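Local coordinates for kojibiose phosphorylase (PDB 6W0P), which is a glycoside hydrolase family 65 enzyme built from an N-terminal domain, a central catalytic domain and a C-terminal domain, at residues A[426-429]-A[430-434]; A[437-440]-A[441-445]; A[350-353]-A[354-358]; A[371-374]-A[375-378]; A[706-710]-A[711-715]. One frame throughout, in Å; residues are numbered along the deposited sequence. Where two conformers were deposited one is given.

Contact 1: A[426-429]-A[430-434]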
# COMPACT_ATOMS: atom_id res chain seq x y z
N ALA A 426 -22.45 8.73 19.17
CA ALA A 426 -22.08 9.28 20.50
C ALA A 426 -22.99 10.47 20.84
O ALA A 426 -23.51 10.48 21.96
CB ALA A 426 -20.61 9.67 20.54
N ILE A 427 -23.19 11.41 19.91
CA ILE A 427 -24.07 12.59 20.16
C ILE A 427 -25.46 12.08 20.54
O ILE A 427 -25.97 12.48 21.61
CB ILE A 427 -24.10 13.54 18.95
CG1 ILE A 427 -22.78 14.29 18.79
CG2 ILE A 427 -25.27 14.50 19.02
CD1 ILE A 427 -22.57 14.84 17.38
N TYR A 428 -26.02 11.19 19.71
CA TYR A 428 -27.33 10.52 19.90
C TYR A 428 -27.39 9.77 21.24
O TYR A 428 -28.35 9.94 22.00
CB TYR A 428 -27.58 9.57 18.73
CG TYR A 428 -28.69 8.58 18.93
CD1 TYR A 428 -30.02 8.94 18.81
CD2 TYR A 428 -28.40 7.25 19.22
CE1 TYR A 428 -31.04 8.02 19.00
CE2 TYR A 428 -29.40 6.32 19.40
CZ TYR A 428 -30.73 6.70 19.29
OH TYR A 428 -31.69 5.74 19.47
N HIS A 429 -26.38 8.97 21.55
CA HIS A 429 -26.33 8.17 22.80
C HIS A 429 -26.29 9.12 24.01
O HIS A 429 -27.03 8.91 24.98
CB HIS A 429 -25.16 7.17 22.75
CG HIS A 429 -25.33 5.98 23.63
ND1 HIS A 429 -24.36 5.01 23.75
CD2 HIS A 429 -26.31 5.65 24.49
CE1 HIS A 429 -24.77 4.10 24.61
NE2 HIS A 429 -25.96 4.47 25.09
N TYR A 430 -25.50 10.18 23.90
CA TYR A 430 -25.32 11.20 24.95
C TYR A 430 -26.67 11.89 25.25
O TYR A 430 -27.04 12.05 26.44
CB TYR A 430 -24.30 12.25 24.50
CG TYR A 430 -24.13 13.35 25.50
CD1 TYR A 430 -23.58 13.06 26.74
CD2 TYR A 430 -24.54 14.65 25.25
CE1 TYR A 430 -23.43 14.05 27.70
CE2 TYR A 430 -24.39 15.64 26.20
CZ TYR A 430 -23.84 15.34 27.44
OH TYR A 430 -23.68 16.27 28.41
N MET A 431 -27.36 12.31 24.18
CA MET A 431 -28.66 13.00 24.29
C MET A 431 -29.68 12.00 24.84
O MET A 431 -30.56 12.42 25.62
CB MET A 431 -29.11 13.55 22.93
CG MET A 431 -28.19 14.66 22.42
SD MET A 431 -28.20 16.14 23.50
CE MET A 431 -29.90 16.65 23.29
N LYS A 432 -29.55 10.72 24.50
CA LYS A 432 -30.50 9.69 24.96
C LYS A 432 -30.36 9.48 26.48
O LYS A 432 -31.37 9.21 27.11
CB LYS A 432 -30.30 8.39 24.17
CG LYS A 432 -31.26 7.28 24.56
CD LYS A 432 -30.74 5.91 24.22
CE LYS A 432 -31.33 5.32 22.95
NZ LYS A 432 -30.85 3.93 22.76
N ILE A 433 -29.17 9.64 27.04
CA ILE A 433 -28.96 9.46 28.51
C ILE A 433 -29.23 10.79 29.24
O ILE A 433 -29.78 10.72 30.35
CB ILE A 433 -27.54 8.92 28.80
CG1 ILE A 433 -27.26 7.61 28.05
CG2 ILE A 433 -27.33 8.77 30.29
CD1 ILE A 433 -28.28 6.51 28.30
N TYR A 434 -28.89 11.94 28.67
CA TYR A 434 -28.85 13.24 29.40
C TYR A 434 -29.74 14.34 28.80
O TYR A 434 -29.90 15.39 29.46
CB TYR A 434 -27.43 13.77 29.42
CG TYR A 434 -26.57 12.96 30.34
CD1 TYR A 434 -26.76 13.03 31.71
CD2 TYR A 434 -25.59 12.11 29.85
CE1 TYR A 434 -25.96 12.30 32.58
CE2 TYR A 434 -24.79 11.37 30.70
CZ TYR A 434 -24.98 11.48 32.07
OH TYR A 434 -24.20 10.76 32.92
O HOH W 1 -30.27 3.15 20.13

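Contact 2: A[437-440]-A[441-445]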
# COMPACT_ATOMS: atom_id res chain seq x y z
N HIS A 437 -29.81 19.92 26.26
CA HIS A 437 -30.28 20.90 25.25
C HIS A 437 -29.15 21.86 24.86
O HIS A 437 -28.99 22.11 23.65
CB HIS A 437 -31.50 21.67 25.76
CG HIS A 437 -32.32 22.26 24.67
ND1 HIS A 437 -32.08 23.53 24.18
CD2 HIS A 437 -33.37 21.77 23.98
CE1 HIS A 437 -32.96 23.80 23.23
NE2 HIS A 437 -33.75 22.74 23.09
N LYS A 438 -28.41 22.38 25.84
CA LYS A 438 -27.32 23.37 25.65
C LYS A 438 -26.16 22.78 24.84
O LYS A 438 -25.63 23.48 23.97
CB LYS A 438 -26.82 23.89 27.00
CG LYS A 438 -27.85 24.71 27.76
CD LYS A 438 -27.28 25.93 28.48
CE LYS A 438 -28.36 26.80 29.11
NZ LYS A 438 -28.33 28.19 28.59
N PHE A 439 -25.74 21.55 25.14
CA PHE A 439 -24.73 20.83 24.34
C PHE A 439 -25.19 20.78 22.88
O PHE A 439 -24.38 21.10 22.00
CB PHE A 439 -24.47 19.41 24.85
CG PHE A 439 -23.69 18.62 23.83
CD1 PHE A 439 -22.34 18.89 23.63
CD2 PHE A 439 -24.32 17.73 22.99
CE1 PHE A 439 -21.64 18.24 22.64
CE2 PHE A 439 -23.61 17.07 22.00
CZ PHE A 439 -22.27 17.33 21.82
N MET A 440 -26.44 20.38 22.62
CA MET A 440 -26.93 20.19 21.22
C MET A 440 -26.93 21.57 20.52
O MET A 440 -26.30 21.68 19.45
CB MET A 440 -28.32 19.54 21.19
CG MET A 440 -28.88 19.31 19.79
SD MET A 440 -27.89 18.19 18.75
CE MET A 440 -28.29 16.60 19.48
N GLN A 441 -27.52 22.60 21.12
CA GLN A 441 -27.59 23.96 20.54
C GLN A 441 -26.17 24.48 20.26
O GLN A 441 -25.90 24.88 19.13
CB GLN A 441 -28.34 24.92 21.47
CG GLN A 441 -28.55 26.32 20.90
CD GLN A 441 -29.32 26.33 19.60
OE1 GLN A 441 -30.52 26.03 19.54
NE2 GLN A 441 -28.63 26.67 18.53
N ASN A 442 -25.29 24.47 21.26
CA ASN A 442 -23.98 25.17 21.17
C ASN A 442 -22.98 24.37 20.31
O ASN A 442 -22.09 25.01 19.75
CB ASN A 442 -23.43 25.48 22.57
CG ASN A 442 -24.31 26.42 23.37
OD1 ASN A 442 -25.25 27.00 22.82
ND2 ASN A 442 -24.01 26.59 24.64
N TYR A 443 -23.14 23.04 20.19
CA TYR A 443 -22.12 22.12 19.60
C TYR A 443 -22.74 21.04 18.70
O TYR A 443 -22.31 20.88 17.56
CB TYR A 443 -21.29 21.50 20.71
CG TYR A 443 -20.62 22.51 21.59
CD1 TYR A 443 -19.63 23.34 21.08
CD2 TYR A 443 -21.00 22.69 22.91
CE1 TYR A 443 -19.02 24.31 21.86
CE2 TYR A 443 -20.38 23.65 23.71
CZ TYR A 443 -19.39 24.45 23.18
OH TYR A 443 -18.77 25.39 23.95
N GLY A 444 -23.71 20.29 19.23
CA GLY A 444 -24.23 19.05 18.63
C GLY A 444 -24.70 19.23 17.20
O GLY A 444 -24.23 18.50 16.33
N ILE A 445 -25.60 20.17 16.99
CA ILE A 445 -26.23 20.43 15.67
C ILE A 445 -25.12 20.67 14.64
O ILE A 445 -25.15 20.03 13.60
CB ILE A 445 -27.22 21.60 15.77
CG1 ILE A 445 -28.29 21.32 16.83
CG2 ILE A 445 -27.82 21.94 14.41
CD1 ILE A 445 -29.15 22.52 17.18

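Contact 3: A[350-353]-A[354-358]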
# COMPACT_ATOMS: atom_id res chain seq x y z
N TRP A 350 -12.73 4.81 16.36
CA TRP A 350 -14.22 4.82 16.42
C TRP A 350 -14.72 4.09 17.68
O TRP A 350 -15.87 4.40 18.08
CB TRP A 350 -14.78 4.20 15.14
CG TRP A 350 -14.71 2.70 15.15
CD1 TRP A 350 -13.59 1.92 15.20
CD2 TRP A 350 -15.84 1.81 15.10
NE1 TRP A 350 -13.95 0.60 15.20
CE2 TRP A 350 -15.32 0.50 15.15
CE3 TRP A 350 -17.22 2.00 15.05
CZ2 TRP A 350 -16.16 -0.62 15.11
CZ3 TRP A 350 -18.05 0.89 15.02
CH2 TRP A 350 -17.52 -0.40 15.07
N ASP A 351 -13.87 3.21 18.25
CA ASP A 351 -14.04 2.45 19.53
C ASP A 351 -14.45 3.38 20.67
O ASP A 351 -15.22 2.92 21.54
CB ASP A 351 -12.74 1.85 20.08
CG ASP A 351 -12.04 0.85 19.19
OD1 ASP A 351 -11.81 1.19 18.02
OD2 ASP A 351 -11.75 -0.28 19.68
N ASN A 352 -13.88 4.57 20.70
CA ASN A 352 -14.13 5.56 21.77
C ASN A 352 -15.63 5.80 21.81
O ASN A 352 -16.20 5.71 22.89
CB ASN A 352 -13.34 6.86 21.57
CG ASN A 352 -11.88 6.72 21.93
OD1 ASN A 352 -11.40 5.62 22.18
ND2 ASN A 352 -11.16 7.83 22.01
N GLU A 353 -16.23 6.06 20.65
CA GLU A 353 -17.63 6.51 20.53
C GLU A 353 -18.59 5.32 20.69
O GLU A 353 -19.64 5.52 21.28
CB GLU A 353 -17.86 7.21 19.19
CG GLU A 353 -17.29 8.61 19.14
CD GLU A 353 -15.77 8.73 19.16
OE1 GLU A 353 -15.08 7.91 18.52
OE2 GLU A 353 -15.28 9.68 19.80
N THR A 354 -18.23 4.13 20.22
CA THR A 354 -19.19 3.02 20.02
C THR A 354 -19.04 1.95 21.10
O THR A 354 -19.90 1.06 21.11
CB THR A 354 -18.99 2.43 18.62
OG1 THR A 354 -17.62 2.03 18.45
CG2 THR A 354 -19.37 3.42 17.55
N TYR A 355 -17.98 1.97 21.92
CA TYR A 355 -17.61 0.89 22.88
C TYR A 355 -17.21 1.48 24.25
O TYR A 355 -17.67 0.98 25.30
CB TYR A 355 -16.37 0.10 22.43
CG TYR A 355 -16.54 -1.10 21.52
CD1 TYR A 355 -16.81 -0.96 20.17
CD2 TYR A 355 -16.30 -2.39 21.99
CE1 TYR A 355 -16.92 -2.06 19.33
CE2 TYR A 355 -16.39 -3.50 21.17
CZ TYR A 355 -16.69 -3.33 19.83
OH TYR A 355 -16.81 -4.41 18.99
N CYS A 356 -16.31 2.47 24.25
CA CYS A 356 -15.79 3.09 25.50
C CYS A 356 -16.82 4.04 26.11
O CYS A 356 -16.93 4.05 27.33
CB CYS A 356 -14.47 3.80 25.28
SG CYS A 356 -13.19 2.67 24.67
N LEU A 357 -17.58 4.79 25.32
CA LEU A 357 -18.42 5.90 25.84
C LEU A 357 -19.38 5.39 26.92
O LEU A 357 -19.54 6.05 27.94
CB LEU A 357 -19.18 6.56 24.69
CG LEU A 357 -20.03 7.77 25.07
CD1 LEU A 357 -19.17 8.84 25.70
CD2 LEU A 357 -20.74 8.31 23.85
N PRO A 358 -20.11 4.27 26.73
CA PRO A 358 -21.20 3.91 27.64
C PRO A 358 -20.82 3.84 29.12
O PRO A 358 -21.59 4.25 29.96
CB PRO A 358 -21.59 2.53 27.13
CG PRO A 358 -21.30 2.60 25.65
CD PRO A 358 -19.98 3.32 25.60

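Contact 4: A[371-374]-A[375-378]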
# COMPACT_ATOMS: atom_id res chain seq x y z
N LEU A 371 -15.48 13.55 26.04
CA LEU A 371 -15.16 12.62 24.92
C LEU A 371 -15.74 13.16 23.61
O LEU A 371 -14.99 13.15 22.61
CB LEU A 371 -15.68 11.21 25.23
CG LEU A 371 -14.80 10.43 26.19
CD1 LEU A 371 -15.42 9.10 26.54
CD2 LEU A 371 -13.42 10.23 25.59
N ILE A 372 -16.98 13.65 23.59
CA ILE A 372 -17.59 14.23 22.36
C ILE A 372 -16.96 15.60 22.05
O ILE A 372 -16.75 15.89 20.86
CB ILE A 372 -19.11 14.27 22.48
CG1 ILE A 372 -19.67 12.86 22.62
CG2 ILE A 372 -19.74 15.00 21.31
CD1 ILE A 372 -20.91 12.78 23.51
N MET A 373 -16.60 16.40 23.06
CA MET A 373 -16.03 17.76 22.85
C MET A 373 -14.65 17.62 22.20
O MET A 373 -14.26 18.48 21.36
CB MET A 373 -15.88 18.54 24.17
CG MET A 373 -17.19 19.06 24.75
SD MET A 373 -18.25 19.91 23.59
CE MET A 373 -17.17 21.24 23.07
N PHE A 374 -13.95 16.54 22.53
CA PHE A 374 -12.67 16.25 21.84
C PHE A 374 -12.94 16.31 20.33
O PHE A 374 -12.09 16.87 19.62
CB PHE A 374 -12.05 14.91 22.24
CG PHE A 374 -11.07 14.43 21.19
CD1 PHE A 374 -9.86 15.07 21.01
CD2 PHE A 374 -11.41 13.39 20.35
CE1 PHE A 374 -8.97 14.64 20.04
CE2 PHE A 374 -10.52 12.97 19.37
CZ PHE A 374 -9.30 13.59 19.22
N ARG A 375 -14.05 15.72 19.88
CA ARG A 375 -14.42 15.64 18.44
C ARG A 375 -14.89 17.00 17.94
O ARG A 375 -14.59 17.36 16.81
CB ARG A 375 -15.48 14.56 18.20
CG ARG A 375 -15.01 13.16 18.57
CD ARG A 375 -13.80 12.67 17.77
NE ARG A 375 -13.64 11.22 17.90
CZ ARG A 375 -12.76 10.47 17.24
NH1 ARG A 375 -11.91 11.01 16.39
NH2 ARG A 375 -12.72 9.16 17.45
N TYR A 376 -15.66 17.74 18.74
CA TYR A 376 -16.08 19.11 18.37
C TYR A 376 -14.82 19.93 18.13
O TYR A 376 -14.75 20.66 17.14
CB TYR A 376 -16.99 19.78 19.40
CG TYR A 376 -17.40 21.14 18.92
CD1 TYR A 376 -18.40 21.30 17.98
CD2 TYR A 376 -16.66 22.26 19.28
CE1 TYR A 376 -18.71 22.55 17.46
CE2 TYR A 376 -16.95 23.51 18.77
CZ TYR A 376 -17.98 23.66 17.86
OH TYR A 376 -18.25 24.91 17.38
N ASN A 377 -13.82 19.77 18.99
CA ASN A 377 -12.61 20.64 18.98
C ASN A 377 -11.64 20.18 17.89
O ASN A 377 -10.61 20.85 17.75
CB ASN A 377 -11.98 20.73 20.37
CG ASN A 377 -12.82 21.52 21.34
OD1 ASN A 377 -13.37 22.57 21.00
ND2 ASN A 377 -12.94 21.03 22.57
N THR A 378 -11.93 19.08 17.18
CA THR A 378 -11.13 18.57 16.03
C THR A 378 -12.01 18.55 14.78
O THR A 378 -11.65 17.85 13.82
CB THR A 378 -10.51 17.19 16.30
OG1 THR A 378 -11.48 16.34 16.92
CG2 THR A 378 -9.28 17.29 17.17

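Contact 5: A[706-710]-A[711-715]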
# COMPACT_ATOMS: atom_id res chain seq x y z
N LYS A 706 -23.39 -0.91 39.51
CA LYS A 706 -23.94 0.43 39.85
C LYS A 706 -23.85 1.31 38.60
O LYS A 706 -22.78 1.31 37.94
CB LYS A 706 -23.18 1.04 41.02
CG LYS A 706 -23.34 0.30 42.34
CD LYS A 706 -22.55 0.95 43.45
CE LYS A 706 -22.57 0.20 44.76
NZ LYS A 706 -23.76 0.58 45.56
N ILE A 707 -24.94 2.01 38.31
CA ILE A 707 -25.12 2.95 37.16
C ILE A 707 -26.04 4.08 37.61
O ILE A 707 -26.86 3.89 38.54
CB ILE A 707 -25.68 2.26 35.90
CG1 ILE A 707 -27.05 1.64 36.14
CG2 ILE A 707 -24.69 1.25 35.35
CD1 ILE A 707 -27.62 0.93 34.94
N THR A 708 -25.92 5.21 36.95
CA THR A 708 -26.71 6.43 37.22
C THR A 708 -27.51 6.77 35.96
O THR A 708 -26.91 6.92 34.88
CB THR A 708 -25.82 7.59 37.66
OG1 THR A 708 -25.19 7.14 38.86
CG2 THR A 708 -26.57 8.89 37.88
N PHE A 709 -28.82 6.89 36.14
CA PHE A 709 -29.76 7.33 35.10
C PHE A 709 -30.75 8.29 35.75
O PHE A 709 -31.31 7.95 36.83
CB PHE A 709 -30.42 6.10 34.49
CG PHE A 709 -31.37 6.41 33.37
CD1 PHE A 709 -30.92 7.05 32.24
CD2 PHE A 709 -32.69 6.03 33.44
CE1 PHE A 709 -31.79 7.32 31.18
CE2 PHE A 709 -33.57 6.32 32.40
CZ PHE A 709 -33.11 6.97 31.27
N LYS A 710 -30.97 9.43 35.09
CA LYS A 710 -31.89 10.51 35.53
C LYS A 710 -31.60 10.85 36.99
O LYS A 710 -32.56 10.95 37.79
CB LYS A 710 -33.34 10.09 35.35
CG LYS A 710 -33.78 9.87 33.91
CD LYS A 710 -35.30 9.91 33.80
CE LYS A 710 -35.84 9.39 32.49
NZ LYS A 710 -35.93 10.48 31.49
N ASN A 711 -30.31 11.01 37.31
CA ASN A 711 -29.75 11.43 38.62
C ASN A 711 -30.08 10.39 39.68
O ASN A 711 -30.02 10.76 40.87
CB ASN A 711 -30.24 12.81 39.05
CG ASN A 711 -29.78 13.91 38.11
OD1 ASN A 711 -28.63 13.94 37.69
ND2 ASN A 711 -30.67 14.82 37.76
N HIS A 712 -30.42 9.15 39.29
CA HIS A 712 -30.62 8.03 40.24
C HIS A 712 -29.40 7.13 40.21
O HIS A 712 -29.19 6.47 39.18
CB HIS A 712 -31.87 7.21 39.93
CG HIS A 712 -33.15 7.98 39.92
ND1 HIS A 712 -33.79 8.35 41.07
CD2 HIS A 712 -33.91 8.41 38.89
CE1 HIS A 712 -34.89 9.00 40.76
NE2 HIS A 712 -34.99 9.05 39.42
N LEU A 713 -28.66 7.09 41.31
CA LEU A 713 -27.56 6.12 41.48
C LEU A 713 -28.17 4.76 41.82
O LEU A 713 -28.62 4.59 42.97
CB LEU A 713 -26.61 6.59 42.58
CG LEU A 713 -25.44 5.64 42.86
CD1 LEU A 713 -24.76 5.20 41.56
CD2 LEU A 713 -24.43 6.30 43.80
N LEU A 714 -28.19 3.85 40.85
CA LEU A 714 -28.86 2.52 40.96
C LEU A 714 -27.85 1.43 41.31
O LEU A 714 -26.80 1.36 40.62
CB LEU A 714 -29.52 2.17 39.63
CG LEU A 714 -30.54 3.18 39.13
CD1 LEU A 714 -30.85 2.90 37.68
CD2 LEU A 714 -31.80 3.14 39.98
N THR A 715 -28.19 0.59 42.28
CA THR A 715 -27.50 -0.67 42.63
C THR A 715 -28.39 -1.85 42.25
O THR A 715 -29.52 -1.94 42.75
CB THR A 715 -27.13 -0.73 44.12
OG1 THR A 715 -26.33 0.41 44.46
CG2 THR A 715 -26.38 -1.98 44.48

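Contact 1: A[426-429]-A[430-434]
Tyr428 and Lys432 meet one turn apart on helix 418-434, along its looser, partly exposed side. The lysine runs outward and bends at its third torsion (-101°), which brings CE to 3.5 Å from Tyr428 OH while NZ turns past the hydroxyl. A water closes the gap: it lies in the plane of the ring at its edge, 3.0 Å from Tyr428 OH and 2.8 Å from Lys432 NZ. Lys432 NZ also makes a long, weak ion pair with Glu599.

The other flanks of the turn are buried and tighter. Met431 has its CG beside the backbone N (chi1 -66°), which sets CG 3.2 Å from Ile427 O, the same carbonyl that accepts the Met431 N-H at 2.9 Å. Next to it, Tyr430 N is bonded to Ala426 O at 2.8 Å. His429 and Ile433 run side by side in the same direction, with CD2 of the imidazole 4.2 Å from Ile433 CG1, and His429 O accepts from Ile433 N. Ile427 and Met431 together face Met440 of helix 437-458, and the phenol of Tyr430 is bonded to Asp436 and Gln365.

In the bridge the water accepts from both groups, so Tyr428 acts as a donor. This is consistent with a neutral phenol beside a charged lysine, and it would leave the water's own hydrogens available for other acceptors.

Contact 2: A[437-440]-A[441-445]
Phe439 O is gripped by two consecutive backbone donors, Tyr443 N at 2.9 Å and Gly444 N at 3.0 Å. They arrive from opposite faces of the carbonyl plane. The bond from Gly444 is the straighter, 163° at the hydrogen against 131° for Tyr443, so the grip is already shifting from the alpha-helical spacing to a wider one. The next bond completes the change: Ile445 N reaches back five residues to Met440 O, nearly straight at 172°. Before the widening the spacing is regular, with Gln441 N bonded to His437 O and Asn442 N to Lys438 O.

Phe439 crosses Tyr443 at a slant, its CE1 3.8 Å from Tyr443 CB. One face of the phenyl ring looks onto Gly444 N, and CE2 comes to 4.0 Å from Gly444 CA, an approach made easy by the lack of a side chain on the glycine. Met440 meets Ile445 at about a right angle, CG to CG1 at 3.6 Å. The bend of the methionine at chi2 folds SD back to 3.5 Å from Ile445 N.

On the other flank Gln441 and His437 send their polar ends to the loop at Lys510 and Thr508, and the His437 ring stacks on Tyr509. Phe439 packs on Ile372 and Met373 of helix 365-376. A wide turn of this kind, inserted in an otherwise alpha-helical rod, is a pi-bulge, here in the first turns of helix 437-458 of the catalytic domain.

Contact 3: A[350-353]-A[354-358]
Trp350 and Thr354 pair by hydrogen bonds and by ring contact at the start of helix 351-361. Among the polar links, Trp350 O takes two donors from the one threonine. Thr354 N comes in the carbonyl plane at 3.2 Å, and Thr354 OG1 lies 3.0 Å from the same oxygen but well above that plane. At the next residue, Asp351 O accepts from Cys356 N at 3.0 Å and, weakly, from Tyr355 N. Asn352 O has a weak bond from Leu357 N. The five-residue steps from Cys356 N to Asp351 O and from Leu357 N to Asn352 O mark a wider pi-type turn, and the proline nitrogen of Pro358 has no hydrogen to continue the ladder, so the helix kinks there.

The nonpolar and ring contacts centre on the indole. Thr354 OG1 sits 3.4 Å above one face, toward the rim, and CG2 is 3.6 Å from Trp350 CE3. A chi1 of 55° sets the hydroxyl against the indole face while it donates to Trp350 O.

Glu353 forms a salt bridge to Arg375 of helix 365-376 and, with Leu357, packs on Ala426 of helix 418-434. Pro358 leans on helix 666-680, and Met592 of helix 590-596 touches Trp350, Thr354 and Tyr355.

Contact 4: A[371-374]-A[375-378]
Arg375 opens the second segment by crossing the ring of Phe374 at a slant. Its CD is 3.6 Å from Phe374 CD2, and ring atom CE2 sits over one face of the guanidinium, 3.8 Å from NH1, with the two planes 48° apart. NH2 is held by the salt bridge to Glu353 of helix 351-361.

Tyr376 follows, bonded through its backbone N to Ile372 O at 3.0 Å. The methyl of Met373, curled back by bends at chi2 and chi3, comes to 4.0 Å from Tyr376 CB, and the two side chains run side by side.

Asn377 N makes the shortest backbone bond here, 2.7 Å to Met373 O, while its amide ND2 is bonded to Pro330 O.

Thr378 finishes the turn with its side chain: OG1 gives its proton to Phe374 O at 2.8 Å. Chi1 of 44° also holds that oxygen over the centre of the Phe374 ring, and CG2 lies 3.9 Å from Phe374 CE1.

The whole turn ends helix 365-376 just before helix 379-388 begins. Ile372 inserts toward helix 418-434, Leu371 meets helix 351-361, and Met373 and Tyr376 face helix 437-458, where the Tyr376 ring packs edge-to-face with Tyr443.

Contact 5: A[706-710]-A[711-715]
Lys706 and Thr715 lie side by side at the end of the paired segments farther from the turn, and the lysine chain bends at its last torsion (-86°) so that NZ donates a hydrogen bond to Thr715 OG1 at 2.8 Å. On the same face, Thr708 slants against Leu713, with OG1 3.4 Å from Leu713 CD1. On the other face Ile707 CG1 is 4.3 Å from Leu714 CD1.

Two hydrogen-bonded pairs hold the strands. Ile707 and Leu714 exchange bonds, that from Leu714 N to Ile707 O being 2.7 Å and nearly along the carbonyl axis. Phe709 and His712 do the same, although His712 N approaches Phe709 O from above its carbonyl plane at 2.9 Å. This is a two-residue beta hairpin closed by a type I' turn, in which Lys710 and Asn711 both take positive phi. Lys710 CG rests over the centre of the Phe709 ring, and His712 CD2 comes to 3.1 Å from Lys710 O.

Further out, Lys710 NZ forms a salt bridge with Asp688, and His712 ND1 is bonded to Thr729 OG1. Phe709 and Leu714 pack on Leu690 of strand 689-692, and Leu733 of strand 733-737 touches His712 and Leu714.

In the fold
Along the chain the order is contact 3, contact 4, contact 1, contact 2, contact 5. The first four lie on helices 351-361, 365-376, 418-434 and 437-458 of the central catalytic domain, with contact 1 centred 11 to 14 Å from the other three. Met440 CE reaches Met431 CG at 3.5 Å, and Ile372 bears on Tyr430, Ile427 and Phe439, so contacts 1, 2 and 4 share one apolar interface. Contacts 3 and 4, on consecutive helices, are joined by the Glu353-Arg375 salt bridge and by Leu357 against Leu371; contacts 2 and 3 do not touch. Contact 5, on hairpin 702-709/712-718 in a five-stranded antiparallel sheet, touches only contact 1 among these, where Phe709 meets the end of helix 418-434, linking two domains.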